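Hemoglobin subunit alpha (Isurus oxyrinchus, PDB 3MKB) carries a haem group and, as the alpha chain of a four-chain shark haemoglobin, probably binds oxygen reversibly for transport and storage. Local coordinates at residues G25-L29 / V55-G60; L29-F33 / Y45-A50; L76-L80 / A130-E134. One frame throughout, in Å; residues are numbered along the deposited sequence.

Interaction 1: G25-L29 / V55-G60. With HEM (protoporphyrin IX containing Fe), chain E.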
loop_
_atom_site.group_PDB
_atom_site.type_symbol
_atom_site.label_atom_id
_atom_site.label_comp_id
_atom_site.label_asym_id
_atom_site.label_seq_id
_atom_site.Cartn_x
_atom_site.Cartn_y
_atom_site.Cartn_z
ATOM N N GLY A 25 17.706 16.008 -0.010
ATOM C CA GLY A 25 16.299 16.191 -0.354
ATOM C C GLY A 25 16.073 16.081 -1.855
ATOM O O GLY A 25 15.140 15.386 -2.293
ATOM N N ALA A 26 16.857 16.803 -2.635
ATOM C CA ALA A 26 16.640 16.832 -4.076
ATOM C C ALA A 26 16.769 15.382 -4.613
ATOM O O ALA A 26 16.027 14.963 -5.472
ATOM C CB ALA A 26 17.651 17.706 -4.711
ATOM N N GLU A 27 17.728 14.640 -4.056
ATOM C CA GLU A 27 18.010 13.281 -4.526
ATOM C C GLU A 27 16.858 12.349 -4.143
ATOM O O GLU A 27 16.411 11.522 -4.936
ATOM C CB GLU A 27 19.349 12.776 -3.945
ATOM C CG GLU A 27 19.593 11.305 -4.274
ATOM C CD GLU A 27 20.995 10.837 -3.942
ATOM O OE1 GLU A 27 21.918 11.681 -3.773
ATOM O OE2 GLU A 27 21.165 9.612 -3.815
ATOM N N ALA A 28 16.325 12.498 -2.926
ATOM C CA ALA A 28 15.270 11.619 -2.488
ATOM C C ALA A 28 14.034 11.894 -3.345
ATOM O O ALA A 28 13.365 10.932 -3.784
ATOM C CB ALA A 28 14.964 11.793 -0.980
ATOM N N LEU A 29 13.734 13.173 -3.608
ATOM C CA LEU A 29 12.531 13.493 -4.415
ATOM C C LEU A 29 12.760 12.999 -5.869
ATOM O O LEU A 29 11.817 12.521 -6.513
ATOM C CB LEU A 29 12.217 15.005 -4.387
ATOM C CG LEU A 29 11.593 15.609 -3.106
ATOM C CD1 LEU A 29 11.866 17.150 -3.121
ATOM C CD2 LEU A 29 10.057 15.247 -2.964
ATOM N N VAL A 55 12.954 21.318 -7.358
ATOM C CA VAL A 55 13.199 20.045 -6.599
ATOM C C VAL A 55 14.162 20.252 -5.404
ATOM O O VAL A 55 13.921 19.714 -4.271
ATOM C CB VAL A 55 13.716 18.937 -7.556
ATOM C CG1 VAL A 55 14.093 17.679 -6.813
ATOM C CG2 VAL A 55 12.618 18.632 -8.662
ATOM N N GLN A 56 15.209 21.020 -5.644
ATOM C CA GLN A 56 16.151 21.386 -4.614
ATOM C C GLN A 56 15.465 22.118 -3.479
ATOM O O GLN A 56 15.635 21.799 -2.326
ATOM C CB GLN A 56 17.314 22.170 -5.201
ATOM C CG GLN A 56 18.284 21.276 -5.948
ATOM C CD GLN A 56 19.374 22.013 -6.642
ATOM O OE1 GLN A 56 19.185 23.077 -7.190
ATOM N NE2 GLN A 56 20.521 21.433 -6.647
ATOM N N LEU A 57 14.649 23.075 -3.854
ATOM C CA LEU A 57 13.858 23.879 -2.864
ATOM C C LEU A 57 12.968 23.046 -1.954
ATOM O O LEU A 57 13.070 23.126 -0.706
ATOM C CB LEU A 57 13.018 24.937 -3.577
ATOM C CG LEU A 57 12.233 25.895 -2.690
ATOM C CD1 LEU A 57 13.240 26.771 -1.805
ATOM C CD2 LEU A 57 11.282 26.773 -3.612
ATOM N N HIS A 58 12.106 22.217 -2.558
ATOM C CA HIS A 58 11.252 21.322 -1.803
ATOM C C HIS A 58 12.112 20.299 -1.068
ATOM O O HIS A 58 11.860 19.994 0.082
ATOM C CB HIS A 58 10.169 20.653 -2.727
ATOM C CG HIS A 58 9.138 19.857 -1.971
ATOM N ND1 HIS A 58 8.706 18.614 -2.375
ATOM C CD2 HIS A 58 8.510 20.103 -0.794
ATOM C CE1 HIS A 58 7.842 18.141 -1.496
ATOM N NE2 HIS A 58 7.698 19.033 -0.529
ATOM N N GLY A 59 13.153 19.778 -1.715
ATOM C CA GLY A 59 13.982 18.793 -1.058
ATOM C C GLY A 59 14.590 19.287 0.249
ATOM O O GLY A 59 14.562 18.591 1.259
ATOM N N GLY A 60 15.148 20.484 0.245
ATOM C CA GLY A 60 15.731 21.037 1.500
ATOM C C GLY A 60 14.684 21.147 2.587
ATOM O O GLY A 60 14.918 20.770 3.779
HETATM C CHA HEM E . 5.698 22.130 0.451
HETATM C CHB HEM E . 7.641 19.436 3.944
HETATM C CHC HEM E . 6.366 15.315 1.632
HETATM C CHD HEM E . 4.054 17.972 -1.646
HETATM C C1A HEM E . 6.318 21.786 1.631
HETATM C C2A HEM E . 6.846 22.677 2.634
HETATM C C3A HEM E . 7.373 21.947 3.640
HETATM C C4A HEM E . 7.228 20.548 3.248
HETATM C CMA HEM E . 8.049 22.432 4.977
HETATM C CAA HEM E . 6.623 24.196 2.530
HETATM C CBA HEM E . 5.284 24.262 3.339
HETATM C CGA HEM E . 4.951 25.656 3.774
HETATM O O1A HEM E . 5.435 26.609 3.079
HETATM O O2A HEM E . 4.209 25.830 4.789
HETATM C C1B HEM E . 7.441 18.104 3.623
HETATM C C2B HEM E . 7.800 16.983 4.461
HETATM C C3B HEM E . 7.478 15.852 3.813
HETATM C C4B HEM E . 6.865 16.209 2.558
HETATM C CMB HEM E . 8.480 17.028 5.859
HETATM C CAB HEM E . 7.637 14.390 4.302
HETATM C CBB HEM E . 8.502 13.950 5.233
HETATM C C1C HEM E . 5.622 15.633 0.510
HETATM C C2C HEM E . 5.077 14.690 -0.470
HETATM C C3C HEM E . 4.441 15.418 -1.422
HETATM C C4C HEM E . 4.568 16.839 -1.050
HETATM C CMC HEM E . 5.312 13.156 -0.354
HETATM C CAC HEM E . 3.723 14.817 -2.661
HETATM C CBC HEM E . 4.184 13.671 -3.241
HETATM C C1D HEM E . 4.360 19.308 -1.390
HETATM C C2D HEM E . 4.039 20.365 -2.312
HETATM C C3D HEM E . 4.575 21.654 -1.761
HETATM C C4D HEM E . 5.111 21.265 -0.464
HETATM C CMD HEM E . 3.345 20.221 -3.696
HETATM C CAD HEM E . 4.441 23.046 -2.479
HETATM C CBD HEM E . 5.713 23.534 -3.241
HETATM C CGD HEM E . 6.036 22.873 -4.602
HETATM O O1D HEM E . 5.148 22.738 -5.515
HETATM O O2D HEM E . 7.210 22.463 -4.826
HETATM N NA HEM E . 6.581 20.522 2.040
HETATM N NB HEM E . 6.853 17.592 2.440
HETATM N NC HEM E . 5.264 16.885 0.107
HETATM N ND HEM E . 5.008 19.870 -0.284
HETATM FE FE HEM E . 5.951 18.711 1.101
#
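H58 and L29 meet beside the haem: methyls CD1 and CD2 of L29 both reach ND1 of H58, CD1 at 3.6 Å, while the other ring nitrogen, NE2, stands 2.4 Å from the iron and serves as one of its ligands. H87 binds the same iron, so two histidines coordinate it. With CG opposite the backbone N (chi1 -172°), the H58 ring reaches the iron. Replacing H58 by an alanine would probably cost the iron this ligand and strip the L29 methyls of the ring they pack on. One shell out, L29 CD1 presses to 3.2 Å from G59 N, a tight fit against bare backbone, and L29 CB touches V55 CG1. V55 CG1 also lies 3.6 Å from A26 O, and A26 CB rests on Q56 CG. Behind them the two glycines let the helices close in: G25 CA approaches G59 O at 3.4 Å in a CA-H...O contact, where a CB on either would clash. The local axes come within 7.5 Å at 105°, the glycine-mediated B/E helix crossing of the globin fold, here backing the histidine on the distal side of the haem.

Interaction 2: L29-F33 / Y45-A50. With HEM (protoporphyrin IX containing Fe), chain E.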
loop_
_atom_site.group_PDB
_atom_site.type_symbol
_atom_site.label_atom_id
_atom_site.label_comp_id
_atom_site.label_asym_id
_atom_site.label_seq_id
_atom_site.Cartn_x
_atom_site.Cartn_y
_atom_site.Cartn_z
ATOM N N LEU A 29 13.734 13.173 -3.608
ATOM C CA LEU A 29 12.531 13.493 -4.415
ATOM C C LEU A 29 12.760 12.999 -5.869
ATOM O O LEU A 29 11.817 12.521 -6.513
ATOM C CB LEU A 29 12.217 15.005 -4.387
ATOM C CG LEU A 29 11.593 15.609 -3.106
ATOM C CD1 LEU A 29 11.866 17.150 -3.121
ATOM C CD2 LEU A 29 10.057 15.247 -2.964
ATOM N N ALA A 30 13.982 13.120 -6.376
ATOM C CA ALA A 30 14.293 12.605 -7.739
ATOM C C ALA A 30 14.054 11.066 -7.825
ATOM O O ALA A 30 13.492 10.547 -8.802
ATOM C CB ALA A 30 15.734 12.975 -8.157
ATOM N N ARG A 31 14.471 10.351 -6.785
ATOM C CA ARG A 31 14.099 8.928 -6.619
ATOM C C ARG A 31 12.602 8.698 -6.617
ATOM O O ARG A 31 12.151 7.854 -7.380
ATOM C CB ARG A 31 14.753 8.303 -5.374
ATOM C CG ARG A 31 16.290 8.355 -5.376
ATOM C CD ARG A 31 16.901 7.489 -4.208
ATOM N NE ARG A 31 18.333 7.708 -4.263
ATOM C CZ ARG A 31 19.152 7.168 -5.160
ATOM N NH1 ARG A 31 18.713 6.275 -6.019
ATOM N NH2 ARG A 31 20.431 7.497 -5.159
ATOM N N LEU A 32 11.838 9.422 -5.810
ATOM C CA LEU A 32 10.387 9.351 -5.844
ATOM C C LEU A 32 9.807 9.448 -7.265
ATOM O O LEU A 32 9.046 8.621 -7.677
ATOM C CB LEU A 32 9.771 10.418 -4.952
ATOM C CG LEU A 32 8.261 10.403 -4.741
ATOM C CD1 LEU A 32 7.748 9.143 -4.150
ATOM C CD2 LEU A 32 7.781 11.618 -3.956
ATOM N N PHE A 33 10.201 10.487 -7.979
ATOM C CA PHE A 33 9.631 10.804 -9.296
ATOM C C PHE A 33 10.008 9.743 -10.323
ATOM O O PHE A 33 9.192 9.407 -11.209
ATOM C CB PHE A 33 10.064 12.207 -9.779
ATOM C CG PHE A 33 9.612 13.345 -8.875
ATOM C CD1 PHE A 33 8.345 13.330 -8.288
ATOM C CD2 PHE A 33 10.453 14.440 -8.640
ATOM C CE1 PHE A 33 7.897 14.377 -7.455
ATOM C CE2 PHE A 33 10.030 15.487 -7.771
ATOM C CZ PHE A 33 8.738 15.458 -7.223
ATOM N N TYR A 45 6.755 21.186 -12.608
ATOM C CA TYR A 45 8.190 21.375 -12.778
ATOM C C TYR A 45 8.557 21.136 -14.248
ATOM O O TYR A 45 7.875 20.405 -14.951
ATOM C CB TYR A 45 9.036 20.365 -11.945
ATOM C CG TYR A 45 8.947 20.504 -10.437
ATOM C CD1 TYR A 45 9.485 19.518 -9.595
ATOM C CD2 TYR A 45 8.324 21.613 -9.843
ATOM C CE1 TYR A 45 9.395 19.648 -8.162
ATOM C CE2 TYR A 45 8.216 21.733 -8.449
ATOM C CZ TYR A 45 8.772 20.764 -7.616
ATOM O OH TYR A 45 8.684 20.887 -6.230
ATOM N N ALA A 46 9.675 21.707 -14.658
ATOM C CA ALA A 46 10.298 21.384 -15.947
ATOM C C ALA A 46 11.343 20.255 -15.712
ATOM O O ALA A 46 11.523 19.370 -16.533
ATOM C CB ALA A 46 10.982 22.640 -16.536
ATOM N N ASP A 47 12.035 20.303 -14.586
ATOM C CA ASP A 47 13.110 19.328 -14.324
ATOM C C ASP A 47 12.755 18.560 -13.006
ATOM O O ASP A 47 12.637 19.179 -11.920
ATOM C CB ASP A 47 14.442 20.110 -14.226
ATOM C CG ASP A 47 15.677 19.231 -13.921
ATOM O OD1 ASP A 47 15.584 17.989 -13.769
ATOM O OD2 ASP A 47 16.769 19.836 -13.847
ATOM N N TYR A 48 12.528 17.252 -13.131
ATOM C CA TYR A 48 12.197 16.389 -11.998
ATOM C C TYR A 48 13.399 15.609 -11.392
ATOM O O TYR A 48 13.221 14.725 -10.524
ATOM C CB TYR A 48 11.091 15.390 -12.382
ATOM C CG TYR A 48 9.756 16.020 -12.654
ATOM C CD1 TYR A 48 8.839 16.264 -11.625
ATOM C CD2 TYR A 48 9.432 16.417 -13.937
ATOM C CE1 TYR A 48 7.624 16.882 -11.891
ATOM C CE2 TYR A 48 8.223 17.031 -14.214
ATOM C CZ TYR A 48 7.330 17.239 -13.207
ATOM O OH TYR A 48 6.156 17.857 -13.535
ATOM N N SER A 49 14.580 15.884 -11.918
ATOM C CA SER A 49 15.877 15.384 -11.420
ATOM C C SER A 49 16.367 16.242 -10.224
ATOM O O SER A 49 15.786 17.301 -9.951
ATOM C CB SER A 49 16.927 15.496 -12.533
ATOM O OG SER A 49 17.469 16.812 -12.517
ATOM N N ALA A 50 17.451 15.794 -9.571
ATOM C CA ALA A 50 18.061 16.489 -8.415
ATOM C C ALA A 50 18.682 17.824 -8.785
ATOM O O ALA A 50 18.937 18.658 -7.927
ATOM C CB ALA A 50 19.089 15.616 -7.717
HETATM C CHA HEM E . 5.698 22.130 0.451
HETATM C CHB HEM E . 7.641 19.436 3.944
HETATM C CHC HEM E . 6.366 15.315 1.632
HETATM C CHD HEM E . 4.054 17.972 -1.646
HETATM C C1A HEM E . 6.318 21.786 1.631
HETATM C C2A HEM E . 6.846 22.677 2.634
HETATM C C3A HEM E . 7.373 21.947 3.640
HETATM C C4A HEM E . 7.228 20.548 3.248
HETATM C CMA HEM E . 8.049 22.432 4.977
HETATM C CAA HEM E . 6.623 24.196 2.530
HETATM C CBA HEM E . 5.284 24.262 3.339
HETATM C CGA HEM E . 4.951 25.656 3.774
HETATM O O1A HEM E . 5.435 26.609 3.079
HETATM O O2A HEM E . 4.209 25.830 4.789
HETATM C C1B HEM E . 7.441 18.104 3.623
HETATM C C2B HEM E . 7.800 16.983 4.461
HETATM C C3B HEM E . 7.478 15.852 3.813
HETATM C C4B HEM E . 6.865 16.209 2.558
HETATM C CMB HEM E . 8.480 17.028 5.859
HETATM C CAB HEM E . 7.637 14.390 4.302
HETATM C CBB HEM E . 8.502 13.950 5.233
HETATM C C1C HEM E . 5.622 15.633 0.510
HETATM C C2C HEM E . 5.077 14.690 -0.470
HETATM C C3C HEM E . 4.441 15.418 -1.422
HETATM C C4C HEM E . 4.568 16.839 -1.050
HETATM C CMC HEM E . 5.312 13.156 -0.354
HETATM C CAC HEM E . 3.723 14.817 -2.661
HETATM C CBC HEM E . 4.184 13.671 -3.241
HETATM C C1D HEM E . 4.360 19.308 -1.390
HETATM C C2D HEM E . 4.039 20.365 -2.312
HETATM C C3D HEM E . 4.575 21.654 -1.761
HETATM C C4D HEM E . 5.111 21.265 -0.464
HETATM C CMD HEM E . 3.345 20.221 -3.696
HETATM C CAD HEM E . 4.441 23.046 -2.479
HETATM C CBD HEM E . 5.713 23.534 -3.241
HETATM C CGD HEM E . 6.036 22.873 -4.602
HETATM O O1D HEM E . 5.148 22.738 -5.515
HETATM O O2D HEM E . 7.210 22.463 -4.826
HETATM N NA HEM E . 6.581 20.522 2.040
HETATM N NB HEM E . 6.853 17.592 2.440
HETATM N NC HEM E . 5.264 16.885 0.107
HETATM N ND HEM E . 5.008 19.870 -0.284
HETATM FE FE HEM E . 5.951 18.711 1.101
HETATM O O HOH W 1 13.614 11.929 -11.074
#
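F33 and Y48 form a T-shaped pair where helix 21-35, the B helix of the globin fold, meets the connection leading toward helix 53-70. The edge of Y48 addresses one face of F33, the planes at 82° and the centroids 5.4 Å apart; Y48 CD1 is the atom over that face, 3.9 Å from F33 CD2 and displaced toward the rim. Backbone oxygens complete the setting of the phenylalanine: L29 O lies over the opposite face, and Y48 O comes to 3.4 Å from F33 CD2 in the plane of the ring. The phenyl group is thus bounded on both faces and at one edge. With CG turned anti to the carbonyl carbon (chi1 -61°), F33 sends its ring from the helix toward the loop. Y48 is held at its far end too, its OH hydrogen-bonding to F43 O, while K40 makes a cation-pi contact with it.

Y45 CB covers one face of the Y48 ring, and Y45 also touches F33 more lightly, CE1 against CE2. From there it runs to the haem, where its OH donates a 2.6 Å hydrogen bond to propionate oxygen O2D, which lies in the plane of the tyrosine ring. The loop is thereby tied both to the B helix and to the bound group. Its conformation is further fixed by an Asx turn, in which D47 OD1 accepts from S49 N; S49 OG donates to the same oxygen as well.

A30 supplies the smaller, aliphatic part. Its methyl sits 3.6 Å from A50 N and near A50 CB, and it also packs on P114 of the beta subunit. Alongside, one water spans the backbones, donating to A30 O at 2.7 Å and to Y48 O at 2.9 Å.

Interaction 3: L76-L80 / A130-E134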
loop_
_atom_site.group_PDB
_atom_site.type_symbol
_atom_site.label_atom_id
_atom_site.label_comp_id
_atom_site.label_asym_id
_atom_site.label_seq_id
_atom_site.Cartn_x
_atom_site.Cartn_y
_atom_site.Cartn_z
ATOM N N LEU A 76 6.345 14.525 18.748
ATOM C CA LEU A 76 6.109 14.567 17.292
ATOM C C LEU A 76 4.670 14.984 16.921
ATOM O O LEU A 76 4.432 15.673 15.908
ATOM C CB LEU A 76 6.480 13.229 16.660
ATOM C CG LEU A 76 7.977 12.922 16.526
ATOM C CD1 LEU A 76 8.190 11.574 15.801
ATOM C CD2 LEU A 76 8.718 14.075 15.819
ATOM N N HIS A 77 3.721 14.559 17.746
ATOM C CA HIS A 77 2.321 14.870 17.484
ATOM C C HIS A 77 2.053 16.385 17.441
ATOM O O HIS A 77 1.411 16.902 16.500
ATOM C CB HIS A 77 1.393 14.181 18.496
ATOM C CG HIS A 77 -0.066 14.362 18.188
ATOM N ND1 HIS A 77 -0.637 13.937 17.001
ATOM C CD2 HIS A 77 -1.073 14.901 18.917
ATOM C CE1 HIS A 77 -1.928 14.222 17.006
ATOM N NE2 HIS A 77 -2.220 14.802 18.158
ATOM N N ALA A 78 2.558 17.096 18.443
ATOM C CA ALA A 78 2.408 18.541 18.484
ATOM C C ALA A 78 3.352 19.245 17.504
ATOM O O ALA A 78 2.973 20.234 16.897
ATOM C CB ALA A 78 2.637 19.068 19.922
ATOM N N HIS A 79 4.571 18.721 17.355
ATOM C CA HIS A 79 5.583 19.389 16.551
ATOM C C HIS A 79 5.218 19.440 15.067
ATOM O O HIS A 79 5.562 20.392 14.379
ATOM C CB HIS A 79 6.957 18.711 16.713
ATOM C CG HIS A 79 7.939 19.149 15.680
ATOM N ND1 HIS A 79 8.467 20.422 15.648
ATOM C CD2 HIS A 79 8.415 18.518 14.580
ATOM C CE1 HIS A 79 9.258 20.547 14.593
ATOM N NE2 HIS A 79 9.239 19.402 13.929
ATOM N N LEU A 80 4.559 18.382 14.598
ATOM C CA LEU A 80 4.263 18.181 13.197
ATOM C C LEU A 80 2.862 18.682 12.787
ATOM O O LEU A 80 2.481 18.567 11.617
ATOM C CB LEU A 80 4.464 16.688 12.836
ATOM C CG LEU A 80 5.943 16.259 12.742
ATOM C CD1 LEU A 80 6.114 14.752 12.398
ATOM C CD2 LEU A 80 6.706 17.138 11.718
ATOM N N ALA A 130 6.833 7.459 11.893
ATOM C CA ALA A 130 6.162 8.414 12.794
ATOM C C ALA A 130 5.878 9.759 12.085
ATOM O O ALA A 130 4.838 10.395 12.292
ATOM C CB ALA A 130 7.031 8.627 14.027
ATOM N N ILE A 131 6.787 10.179 11.207
ATOM C CA ILE A 131 6.572 11.399 10.461
ATOM C C ILE A 131 5.374 11.168 9.503
ATOM O O ILE A 131 4.395 11.907 9.582
ATOM C CB ILE A 131 7.847 11.920 9.750
ATOM C CG1 ILE A 131 8.920 12.329 10.784
ATOM C CG2 ILE A 131 7.513 13.120 8.873
ATOM C CD1 ILE A 131 10.291 12.568 10.175
ATOM N N SER A 132 5.426 10.109 8.669
ATOM C CA SER A 132 4.299 9.753 7.791
ATOM C C SER A 132 2.991 9.712 8.526
ATOM O O SER A 132 1.995 10.220 8.041
ATOM C CB SER A 132 4.506 8.416 7.072
ATOM O OG SER A 132 5.552 8.626 6.170
ATOM N N SER A 133 3.001 9.138 9.718
ATOM C CA SER A 133 1.762 9.051 10.483
ATOM C C SER A 133 1.196 10.449 10.799
ATOM O O SER A 133 0.040 10.785 10.471
ATOM C CB SER A 133 2.026 8.277 11.752
ATOM O OG SER A 133 0.845 8.223 12.523
ATOM N N GLU A 134 2.018 11.289 11.395
ATOM C CA GLU A 134 1.586 12.642 11.694
ATOM C C GLU A 134 1.151 13.437 10.446
ATOM O O GLU A 134 0.109 14.091 10.474
ATOM C CB GLU A 134 2.676 13.393 12.463
ATOM C CG GLU A 134 3.081 12.821 13.842
ATOM C CD GLU A 134 1.933 12.595 14.837
ATOM O OE1 GLU A 134 0.955 13.396 14.857
ATOM O OE2 GLU A 134 2.049 11.627 15.626
HETATM O O HOH W 2 0.827 16.125 14.076
#
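L80 and L76 lay their methyls against one side of helix 118-135, joining the EF region of the globin fold, with its short helix 76-79, to the long C-terminal H helix. This apolar half is the tight one. L76 CD1 meets A130 CB at 3.6 Å, and L80 CD1 settles between I131 and E134, touching CG1 of the first and lying 3.7 Å from CB of the second. Both leucines hold CG anti to the carbonyl carbon and run extended beyond it, so each delivers a methyl to the facing helix. The layer continues inward: L76 and I131 both pack on A69 of helix 53-70, and I131 reaches the haem.

E134, with the largest area buried here, belongs to both halves. Its CB and CG lie against L80, and CG also faces L76 O; a bend at chi2 (-54°) then turns the carboxylate back over H77 CA. On the outer, solvent side, packing gives way to a histidine-carboxylate hydrogen bond. H77 ND1 donates to E134 OE1 over 2.7 Å, with an N-H...O angle of 155°. The oxygen lies close to the imidazole plane and is met on its syn side, although ring and carboxylate planes stand 70° apart. H77 is itself exposed, and the nearby carboxylate would be expected to favour its protonated form. A water steadies the same acceptor, giving one hydrogen to E134 OE1 at 2.8 Å and the other to H77 O at 2.6 Å.

How the interactions relate
Interactions 1 and 2 are neighbours, their centres about 8 Å apart. Both start from helix 21-35 and share L29; V55 and Q56 of helix 53-70 pack directly on the loop 45-50, so the loop and the helix that follows it form one continuous layer against helix 21-35. Both also touch the haem, one through its iron and the other through a propionate. Interaction 3 comes later in the chain and lies across the chain's centre, about 20 Å from interaction 1 and about 25 Å from interaction 2 between centres, without touching either. It reaches the haem through I131. Interaction 3 ties helix 76-79 to helix 118-135, and all three include a residue of one haem pocket.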